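TRAP dicarboxylate transporter-DctP subunit (Desulfovibrio salexigens, PDB 4N6D) probably serves as the periplasmic solute-binding subunit of a TRAP transporter, capturing a small solute, perhaps a carboxylate, for uptake into the cell. Local coordinates at residues A[139-145]-A[235-241]; A[121-126]-A[259-264]; A[152-158]-A[221-226]. All coordinates share one frame; numbering follows the deposited sequence.

Overall arrangement
Following the chain from the N terminus, the first of the contact segments to appear lies on helix 117-131 and supplies one half of contact 2, closed when the chain returns 133 residues later in helix 249-285. Within that long loop, strand 139-146 pairs with strand 234-240 in contact 1, and inside this second loop 152-158 meets 221-226 in contact 3; the three closures nest without crossing. Contacts 1 and 2 are neighbours, with centres about 12 Å apart, and join the edge of the five-stranded sheet to the helices lying on it. Contact 3 belongs to the four-stranded sheet, its centre about 36 Å from that of contact 1, consistent with the two-lobed fold of solute-binding proteins.

Contact 1: A[139-145]-A[235-241]; sequences FKVLTMF and FAIIMNM
F145 and F235 pair at one end of this buried antiparallel contact, their rings near parallel (22°) but slid until they barely overlap. What lies over the F145 face is instead CB of F235, 3.5 Å from F145 CE1. A chi1 of 51° brings F145 there, setting CG between its own N and carbonyl carbon. On the side of the sheet that carries both rings, T143 and I237 run side by side, T143 CG2 pressing on I237 CG1 at 3.5 Å, tighter than usual; the T143 hydroxyl hydrogen-bonds the carbonyl of G259. Branched I237 fits between T143 and the F145 ring, its CG1 3.8 Å from F145 CE2. Six hydrogen bonds join the backbones, I237 N to T143 O (2.9 Å) being nearly straight at 171°. Between V141 and T143 the register slips by one residue, a beta bulge in edge strand 139-146 of the five-stranded sheet. On the V141 and I238 face, I238 CD1 sits over the centre of the F139 ring, 3.6 Å above its plane, a CH-pi contact; both residues also pack on helix 79-85. The side of K140 and M241, both partly exposed, is looser: the K140 side chain nears M239 only through CB, 4.1 Å from M239 CB, although their backbones bond, and its long chain carries NZ to N256. M241 bends its flexible thioether back until CE lies 3.7 Å from F139 O.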
loop_
_atom_site.group_PDB
_atom_site.type_symbol
_atom_site.label_atom_id
_atom_site.label_comp_id
_atom_site.label_asym_id
_atom_site.label_seq_id
_atom_site.Cartn_x
_atom_site.Cartn_y
_atom_site.Cartn_z
ATOM N N PHE A 139 -20.415 -3.627 -0.221
ATOM C CA PHE A 139 -19.879 -3.246 1.089
ATOM C C PHE A 139 -20.059 -1.775 1.392
ATOM O O PHE A 139 -20.241 -0.963 0.483
ATOM C CB PHE A 139 -18.376 -3.522 1.136
ATOM C CG PHE A 139 -18.014 -4.919 0.793
ATOM C CD1 PHE A 139 -18.274 -5.951 1.678
ATOM C CD2 PHE A 139 -17.405 -5.210 -0.405
ATOM C CE1 PHE A 139 -17.930 -7.263 1.359
ATOM C CE2 PHE A 139 -17.081 -6.516 -0.736
ATOM C CZ PHE A 139 -17.337 -7.535 0.137
ATOM N N LYS A 140 -19.989 -1.423 2.666
ATOM C CA LYS A 140 -19.637 -0.061 3.045
ATOM C C LYS A 140 -18.113 0.025 3.086
ATOM O O LYS A 140 -17.463 -0.772 3.763
ATOM C CB LYS A 140 -20.201 0.301 4.410
ATOM C CG LYS A 140 -19.638 1.627 4.952
ATOM C CD LYS A 140 -20.062 2.831 4.117
ATOM C CE LYS A 140 -19.549 4.113 4.755
ATOM N NZ LYS A 140 -20.105 5.324 4.124
ATOM N N VAL A 141 -17.540 0.964 2.341
ATOM C CA VAL A 141 -16.109 1.187 2.398
ATOM C C VAL A 141 -15.819 2.167 3.533
ATOM O O VAL A 141 -16.190 3.346 3.444
ATOM C CB VAL A 141 -15.564 1.705 1.062
ATOM C CG1 VAL A 141 -14.085 2.000 1.175
ATOM C CG2 VAL A 141 -15.824 0.677 -0.052
ATOM N N LEU A 142 -15.210 1.675 4.609
ATOM C CA LEU A 142 -15.008 2.483 5.814
ATOM C C LEU A 142 -13.813 3.414 5.674
ATOM O O LEU A 142 -13.833 4.521 6.214
ATOM C CB LEU A 142 -14.798 1.598 7.046
ATOM C CG LEU A 142 -16.057 0.830 7.437
ATOM C CD1 LEU A 142 -15.707 -0.110 8.567
ATOM C CD2 LEU A 142 -17.123 1.796 7.857
ATOM N N THR A 143 -12.750 2.930 5.042
ATOM C CA THR A 143 -11.579 3.766 4.735
ATOM C C THR A 143 -10.735 3.032 3.697
ATOM O O THR A 143 -11.014 1.882 3.352
ATOM C CB THR A 143 -10.720 4.149 5.985
ATOM O OG1 THR A 143 -9.815 5.206 5.629
ATOM C CG2 THR A 143 -9.939 2.968 6.498
ATOM N N MET A 144 -9.738 3.720 3.163
ATOM C CA MET A 144 -8.753 3.101 2.286
ATOM C C MET A 144 -7.422 3.721 2.615
ATOM O O MET A 144 -7.354 4.817 3.172
ATOM C CB MET A 144 -9.070 3.337 0.821
ATOM C CG MET A 144 -10.426 2.760 0.426
ATOM S SD MET A 144 -10.766 3.074 -1.291
ATOM C CE MET A 144 -9.910 1.685 -2.020
ATOM N N PHE A 145 -6.352 3.010 2.281
ATOM C CA PHE A 145 -5.009 3.538 2.467
ATOM C C PHE A 145 -4.018 2.730 1.647
ATOM O O PHE A 145 -4.375 1.737 1.046
ATOM C CB PHE A 145 -4.615 3.538 3.944
ATOM C CG PHE A 145 -4.815 2.226 4.622
ATOM C CD1 PHE A 145 -3.894 1.212 4.483
ATOM C CD2 PHE A 145 -5.924 2.013 5.420
ATOM C CE1 PHE A 145 -4.092 -0.023 5.113
ATOM C CE2 PHE A 145 -6.123 0.786 6.059
ATOM C CZ PHE A 145 -5.217 -0.227 5.895
ATOM N N PHE A 235 -5.124 -0.642 -0.115
ATOM C CA PHE A 235 -5.954 -1.446 0.781
ATOM C C PHE A 235 -7.313 -0.788 0.933
ATOM O O PHE A 235 -7.424 0.437 0.857
ATOM C CB PHE A 235 -5.336 -1.487 2.184
ATOM C CG PHE A 235 -4.025 -2.222 2.273
ATOM C CD1 PHE A 235 -2.836 -1.626 1.866
ATOM C CD2 PHE A 235 -3.975 -3.495 2.790
ATOM C CE1 PHE A 235 -1.649 -2.294 1.950
ATOM C CE2 PHE A 235 -2.773 -4.174 2.889
ATOM C CZ PHE A 235 -1.608 -3.565 2.460
ATOM N N ALA A 236 -8.332 -1.607 1.180
ATOM C CA ALA A 236 -9.645 -1.120 1.556
ATOM C C ALA A 236 -10.096 -1.771 2.849
ATOM O O ALA A 236 -9.854 -2.960 3.071
ATOM C CB ALA A 236 -10.666 -1.410 0.451
ATOM N N ILE A 237 -10.729 -0.979 3.702
ATOM C CA ILE A 237 -11.434 -1.514 4.870
ATOM C C ILE A 237 -12.917 -1.570 4.529
ATOM O O ILE A 237 -13.552 -0.547 4.232
ATOM C CB ILE A 237 -11.195 -0.667 6.118
ATOM C CG1 ILE A 237 -9.683 -0.515 6.405
ATOM C CG2 ILE A 237 -11.955 -1.270 7.307
ATOM C CD1 ILE A 237 -8.918 -1.846 6.514
ATOM N N ILE A 238 -13.455 -2.787 4.516
ATOM C CA ILE A 238 -14.831 -3.019 4.078
ATOM C C ILE A 238 -15.693 -3.496 5.234
ATOM O O ILE A 238 -15.209 -4.192 6.127
ATOM C CB ILE A 238 -14.903 -4.062 2.903
ATOM C CG1 ILE A 238 -14.186 -5.375 3.249
ATOM C CG2 ILE A 238 -14.327 -3.460 1.613
ATOM C CD1 ILE A 238 -14.505 -6.546 2.286
ATOM N N MET A 239 -16.972 -3.123 5.189
ATOM C CA MET A 239 -17.921 -3.534 6.207
ATOM C C MET A 239 -19.127 -4.208 5.556
ATOM O O MET A 239 -19.606 -3.782 4.500
ATOM C CB MET A 239 -18.356 -2.309 7.012
ATOM C CG MET A 239 -19.377 -2.631 8.088
ATOM S SD MET A 239 -19.673 -1.239 9.188
ATOM C CE MET A 239 -20.416 -2.066 10.576
ATOM N N ASN A 240 -19.602 -5.263 6.205
ATOM C CA ASN A 240 -20.782 -5.998 5.758
ATOM C C ASN A 240 -21.980 -5.053 5.694
ATOM O O ASN A 240 -22.176 -4.238 6.601
ATOM C CB ASN A 240 -21.056 -7.129 6.746
ATOM C CG ASN A 240 -22.357 -7.819 6.476
ATOM O OD1 ASN A 240 -23.391 -7.411 6.995
ATOM N ND2 ASN A 240 -22.318 -8.887 5.679
ATOM N N MET A 241 -22.752 -5.123 4.618
ATOM C CA MET A 241 -23.844 -4.178 4.430
ATOM C C MET A 241 -24.946 -4.324 5.474
ATOM O O MET A 241 -25.506 -3.318 5.927
ATOM C CB MET A 241 -24.442 -4.296 3.027
ATOM C CG MET A 241 -25.393 -3.191 2.724
ATOM S SD MET A 241 -24.516 -1.661 2.469
ATOM C CE MET A 241 -23.737 -2.035 0.900
#

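Contact 2: A[121-126]-A[259-264]; sequences SLALWD and GREQAE
S121 and A263 are the nearest CA pair, 5.5 Å apart, between two antiparallel helical segments with axes 8.8 Å apart and N-to-C directions at 154°. Small residues suit this spot: S121 CB rests 3.4 Å from A263 O, and the methyl of A263 meets CB of W125. Farther along, the indole lies against the other helix's backbone. With CG opposite its own N (chi1 176°), W125 swings its ring across G259 and R260, so that the CA atoms of both make CH-pi contacts over one face, G259 CA standing 4.2 Å from the centroid of the six-membered ring. G259, with no side chain, lets the indole lie directly on the backbone. From the same turn R260 stretches out its chain, CB passing 3.5 Å from W125 NE1. L122 CD2 sits 3.9 Å above the centre of one guanidinium face of R260, while at the edge NH1 forms a salt bridge of 3.2 Å with D126 OD1, the two planar groups being 29° apart. The apolar methyl and the carboxylate thus meet different parts of one arginine, its face and its polar rim. Helix 322-337 adjoins this polar side: Y336 OH bonds both R260 NH2 and D126 OD2, and K335 gives D126 a second positive partner. Strand 139-146 runs against both helices, T143 touching A263 and F145 touching S121.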
loop_
_atom_site.group_PDB
_atom_site.type_symbol
_atom_site.label_atom_id
_atom_site.label_comp_id
_atom_site.label_asym_id
_atom_site.label_seq_id
_atom_site.Cartn_x
_atom_site.Cartn_y
_atom_site.Cartn_z
ATOM N N SER A 121 -2.309 7.447 0.104
ATOM C CA SER A 121 -3.506 7.053 0.869
ATOM C C SER A 121 -4.634 8.052 0.627
ATOM O O SER A 121 -5.792 7.672 0.388
ATOM C CB SER A 121 -3.208 6.980 2.371
ATOM O OG SER A 121 -2.331 5.906 2.670
ATOM N N LEU A 122 -4.298 9.332 0.699
ATOM C CA LEU A 122 -5.313 10.355 0.530
ATOM C C LEU A 122 -5.798 10.398 -0.916
ATOM O O LEU A 122 -6.996 10.595 -1.146
ATOM C CB LEU A 122 -4.801 11.723 0.970
ATOM C CG LEU A 122 -4.787 11.909 2.486
ATOM C CD1 LEU A 122 -3.975 13.100 2.855
ATOM C CD2 LEU A 122 -6.241 11.996 2.979
ATOM N N ALA A 123 -4.888 10.215 -1.882
ATOM C CA ALA A 123 -5.314 10.191 -3.281
ATOM C C ALA A 123 -6.242 9.010 -3.542
ATOM O O ALA A 123 -7.245 9.143 -4.245
ATOM C CB ALA A 123 -4.119 10.159 -4.243
ATOM N N LEU A 124 -5.924 7.852 -2.964
ATOM C CA LEU A 124 -6.769 6.666 -3.126
ATOM C C LEU A 124 -8.187 6.891 -2.585
ATOM O O LEU A 124 -9.184 6.548 -3.256
ATOM C CB LEU A 124 -6.108 5.465 -2.449
ATOM C CG LEU A 124 -6.862 4.134 -2.419
ATOM C CD1 LEU A 124 -7.146 3.559 -3.797
ATOM C CD2 LEU A 124 -6.045 3.212 -1.583
ATOM N N TRP A 125 -8.274 7.449 -1.386
ATOM C CA TRP A 125 -9.575 7.730 -0.766
ATOM C C TRP A 125 -10.364 8.721 -1.626
ATOM O O TRP A 125 -11.571 8.537 -1.865
ATOM C CB TRP A 125 -9.379 8.279 0.655
ATOM C CG TRP A 125 -10.669 8.668 1.265
ATOM C CD1 TRP A 125 -11.131 9.940 1.458
ATOM C CD2 TRP A 125 -11.708 7.792 1.701
ATOM N NE1 TRP A 125 -12.393 9.907 2.001
ATOM C CE2 TRP A 125 -12.764 8.599 2.178
ATOM C CE3 TRP A 125 -11.846 6.399 1.746
ATOM C CZ2 TRP A 125 -13.943 8.061 2.681
ATOM C CZ3 TRP A 125 -13.017 5.865 2.267
ATOM C CH2 TRP A 125 -14.043 6.690 2.730
ATOM N N ASP A 126 -9.697 9.781 -2.090
ATOM C CA ASP A 126 -10.363 10.747 -2.948
ATOM C C ASP A 126 -10.848 10.122 -4.261
ATOM O O ASP A 126 -11.941 10.450 -4.750
ATOM C CB ASP A 126 -9.465 11.945 -3.292
ATOM C CG ASP A 126 -9.341 12.947 -2.169
ATOM O OD1 ASP A 126 -10.059 12.832 -1.152
ATOM O OD2 ASP A 126 -8.554 13.908 -2.353
ATOM N N GLY A 259 -13.603 8.218 7.572
ATOM C CA GLY A 259 -13.062 7.625 6.355
ATOM C C GLY A 259 -11.820 8.362 5.862
ATOM O O GLY A 259 -10.739 7.784 5.702
ATOM N N ARG A 260 -11.968 9.652 5.602
ATOM C CA ARG A 260 -10.821 10.442 5.165
ATOM C C ARG A 260 -9.768 10.556 6.272
ATOM O O ARG A 260 -8.562 10.461 6.016
ATOM C CB ARG A 260 -11.255 11.841 4.720
ATOM C CG ARG A 260 -10.122 12.608 4.084
ATOM C CD ARG A 260 -10.390 14.102 4.135
ATOM N NE ARG A 260 -9.194 14.836 3.739
ATOM C CZ ARG A 260 -8.796 14.960 2.487
ATOM N NH1 ARG A 260 -9.529 14.436 1.515
ATOM N NH2 ARG A 260 -7.683 15.634 2.205
ATOM N N GLU A 261 -10.219 10.752 7.504
ATOM C CA GLU A 261 -9.304 10.917 8.622
ATOM C C GLU A 261 -8.411 9.694 8.742
ATOM O O GLU A 261 -7.211 9.804 8.976
ATOM C CB GLU A 261 -10.049 11.071 9.946
ATOM C CG GLU A 261 -10.936 12.274 10.070
ATOM C CD GLU A 261 -11.433 12.477 11.497
ATOM O OE1 GLU A 261 -10.826 11.886 12.415
ATOM O OE2 GLU A 261 -12.411 13.243 11.684
ATOM N N GLN A 262 -9.005 8.510 8.642
ATOM C CA GLN A 262 -8.239 7.286 8.845
ATOM C C GLN A 262 -7.276 7.025 7.690
ATOM O O GLN A 262 -6.192 6.467 7.895
ATOM C CB GLN A 262 -9.169 6.089 9.100
ATOM C CG GLN A 262 -8.466 4.837 9.576
ATOM C CD GLN A 262 -7.899 4.984 10.953
ATOM O OE1 GLN A 262 -8.229 5.918 11.665
ATOM N NE2 GLN A 262 -7.056 4.043 11.349
ATOM N N ALA A 263 -7.660 7.419 6.479
ATOM C CA ALA A 263 -6.757 7.329 5.337
ATOM C C ALA A 263 -5.495 8.170 5.637
ATOM O O ALA A 263 -4.354 7.704 5.485
ATOM C CB ALA A 263 -7.457 7.829 4.064
ATOM N N GLU A 264 -5.704 9.416 6.053
ATOM C CA GLU A 264 -4.593 10.312 6.397
ATOM C C GLU A 264 -3.783 9.786 7.574
ATOM O O GLU A 264 -2.558 9.784 7.549
ATOM C CB GLU A 264 -5.108 11.716 6.725
ATOM C CG GLU A 264 -4.010 12.708 7.037
ATOM C CD GLU A 264 -4.510 14.142 7.149
ATOM O OE1 GLU A 264 -5.582 14.462 6.607
ATOM O OE2 GLU A 264 -3.820 14.953 7.784
#

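Contact 3: A[152-158]-A[221-226]; sequences IMTKVPV and ICRYET
P157 lies over one face of the Y224 ring, the two side chains pointing the same way, with P157 CG 3.6 Å above the plane and over the centre of the phenol ring. The electron-rich face suits the polarised C-H groups of proline, giving a CH-pi contact. Other atoms meet the ring's margin: T154 O lies at the edge in its plane, and K155 O comes 3.4 Å from Y224 CD2. The T154 side chain crosses that of Y224 at about a right angle; its hydroxyl, placed between its own N and carbonyl carbon by a chi1 of 54°, donates to V156 O from well above the carbonyl plane. This ties down the turn that brings P157 back over the tyrosine. Strands 152-154 and 224-226 pair antiparallel as the two inner strands of a four-stranded sheet, and R223 and Y224 together oppose T154 in a classic beta bulge. T226 OG1 donates to V158 O at 2.7 Å, in the carbonyl plane and on a lone pair. A water bonded to T154 OG1, V158 N and T226 OG1 gathers these polar groups; threonine fits both places, offering a hydroxyl on a beta-branched residue at home in a strand. On the other face, M153 and E225 cross obliquely, with E225 OE1 3.3 Å from M153 CG. Past the bulge, K155 and I221 run alongside each other, K155 CG 3.9 Å from I221 CG2, before the amine reaches L198 O.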
loop_
_atom_site.group_PDB
_atom_site.type_symbol
_atom_site.label_atom_id
_atom_site.label_comp_id
_atom_site.label_asym_id
_atom_site.label_seq_id
_atom_site.Cartn_x
_atom_site.Cartn_y
_atom_site.Cartn_z
ATOM N N ILE A 152 14.406 -0.256 -3.779
ATOM C CA ILE A 152 15.371 -1.325 -3.991
ATOM C C ILE A 152 16.441 -1.239 -2.921
ATOM O O ILE A 152 17.138 -0.233 -2.820
ATOM C CB ILE A 152 15.990 -1.206 -5.391
ATOM C CG1 ILE A 152 14.891 -1.361 -6.439
ATOM C CG2 ILE A 152 17.072 -2.275 -5.611
ATOM C CD1 ILE A 152 15.332 -1.129 -7.871
ATOM N N MET A 153 16.555 -2.299 -2.120
ATOM C CA MET A 153 17.480 -2.359 -1.006
ATOM C C MET A 153 18.460 -3.494 -1.282
ATOM O O MET A 153 18.052 -4.649 -1.468
ATOM C CB MET A 153 16.714 -2.635 0.274
ATOM C CG MET A 153 15.769 -1.501 0.676
ATOM S SD MET A 153 14.539 -2.042 1.873
ATOM C CE MET A 153 13.350 -2.785 0.757
ATOM N N THR A 154 19.749 -3.178 -1.299
ATOM C CA THR A 154 20.742 -4.107 -1.830
ATOM C C THR A 154 22.057 -4.166 -1.051
ATOM O O THR A 154 22.382 -3.266 -0.276
ATOM C CB THR A 154 21.111 -3.733 -3.289
ATOM O OG1 THR A 154 21.516 -2.360 -3.340
ATOM C CG2 THR A 154 19.939 -3.963 -4.237
ATOM N N LYS A 155 22.796 -5.249 -1.269
ATOM C CA LYS A 155 24.099 -5.465 -0.639
ATOM C C LYS A 155 25.161 -4.561 -1.209
ATOM O O LYS A 155 26.053 -4.120 -0.494
ATOM C CB LYS A 155 24.544 -6.922 -0.825
ATOM C CG LYS A 155 23.613 -7.929 -0.195
ATOM C CD LYS A 155 24.100 -9.364 -0.381
ATOM C CE LYS A 155 25.499 -9.555 0.127
ATOM N NZ LYS A 155 25.923 -10.973 -0.114
ATOM N N VAL A 156 25.081 -4.341 -2.512
ATOM C CA VAL A 156 26.019 -3.505 -3.246
ATOM C C VAL A 156 25.223 -2.339 -3.854
ATOM O O VAL A 156 24.062 -2.494 -4.236
ATOM C CB VAL A 156 26.726 -4.332 -4.349
ATOM C CG1 VAL A 156 27.487 -3.447 -5.332
ATOM C CG2 VAL A 156 27.646 -5.361 -3.731
ATOM N N PRO A 157 25.827 -1.151 -3.925
ATOM C CA PRO A 157 25.017 0.002 -4.355
ATOM C C PRO A 157 24.456 -0.125 -5.772
ATOM O O PRO A 157 25.177 -0.528 -6.686
ATOM C CB PRO A 157 26.007 1.175 -4.331
ATOM C CG PRO A 157 27.203 0.697 -3.599
ATOM C CD PRO A 157 27.213 -0.781 -3.604
ATOM N N VAL A 158 23.181 0.198 -5.931
ATOM C CA VAL A 158 22.580 0.376 -7.251
ATOM C C VAL A 158 22.491 1.882 -7.485
ATOM O O VAL A 158 21.604 2.546 -6.949
ATOM C CB VAL A 158 21.205 -0.299 -7.351
ATOM C CG1 VAL A 158 20.541 0.045 -8.651
ATOM C CG2 VAL A 158 21.366 -1.807 -7.217
ATOM N N ILE A 221 22.292 -6.471 6.341
ATOM C CA ILE A 221 22.851 -7.048 5.137
ATOM C C ILE A 221 22.822 -6.079 3.956
ATOM O O ILE A 221 23.794 -5.989 3.202
ATOM C CB ILE A 221 22.067 -8.315 4.755
ATOM C CG1 ILE A 221 22.169 -9.348 5.875
ATOM C CG2 ILE A 221 22.588 -8.875 3.443
ATOM C CD1 ILE A 221 21.286 -10.558 5.641
ATOM N N CYS A 222 21.716 -5.347 3.803
ATOM C CA CYS A 222 21.535 -4.456 2.660
ATOM C C CYS A 222 21.669 -3.033 3.128
ATOM O O CYS A 222 20.717 -2.460 3.638
ATOM C CB CYS A 222 20.152 -4.619 2.046
ATOM S SG CYS A 222 19.826 -6.297 1.489
ATOM N N ARG A 223 22.846 -2.459 2.919
ATOM C CA ARG A 223 23.147 -1.141 3.442
ATOM C C ARG A 223 23.133 -0.036 2.406
ATOM O O ARG A 223 23.608 1.058 2.685
ATOM C CB ARG A 223 24.509 -1.193 4.133
ATOM C CG ARG A 223 24.487 -2.217 5.256
ATOM C CD ARG A 223 25.670 -2.158 6.160
ATOM N NE ARG A 223 25.616 -3.280 7.092
ATOM C CZ ARG A 223 26.459 -3.451 8.103
ATOM N NH1 ARG A 223 27.409 -2.555 8.334
ATOM N NH2 ARG A 223 26.340 -4.515 8.886
ATOM N N TYR A 224 22.619 -0.344 1.211
ATOM C CA TYR A 224 22.450 0.638 0.140
ATOM C C TYR A 224 21.002 0.610 -0.315
ATOM O O TYR A 224 20.475 -0.426 -0.743
ATOM C CB TYR A 224 23.397 0.367 -1.031
ATOM C CG TYR A 224 24.816 0.390 -0.568
ATOM C CD1 TYR A 224 25.521 1.582 -0.494
ATOM C CD2 TYR A 224 25.451 -0.778 -0.151
ATOM C CE1 TYR A 224 26.819 1.625 -0.043
ATOM C CE2 TYR A 224 26.752 -0.748 0.310
ATOM C CZ TYR A 224 27.425 0.467 0.369
ATOM O OH TYR A 224 28.723 0.539 0.807
ATOM N N GLU A 225 20.351 1.756 -0.171
ATOM C CA GLU A 225 18.921 1.843 -0.356
ATOM C C GLU A 225 18.664 2.823 -1.497
ATOM O O GLU A 225 18.907 4.036 -1.358
ATOM C CB GLU A 225 18.252 2.339 0.925
ATOM C CG GLU A 225 18.983 1.990 2.229
ATOM C CD GLU A 225 19.207 0.493 2.448
ATOM O OE1 GLU A 225 18.619 -0.329 1.710
ATOM O OE2 GLU A 225 19.999 0.134 3.371
ATOM N N THR A 226 18.174 2.307 -2.616
ATOM C CA THR A 226 17.907 3.156 -3.782
ATOM C C THR A 226 16.431 3.510 -3.859
ATOM O O THR A 226 15.582 2.634 -4.021
ATOM C CB THR A 226 18.375 2.458 -5.059
ATOM O OG1 THR A 226 19.788 2.219 -4.946
ATOM C CG2 THR A 226 18.103 3.332 -6.283
HETATM O O HOH W 1 21.450 0.422 -3.730
HETATM O O HOH W 2 25.388 -3.818 2.254
#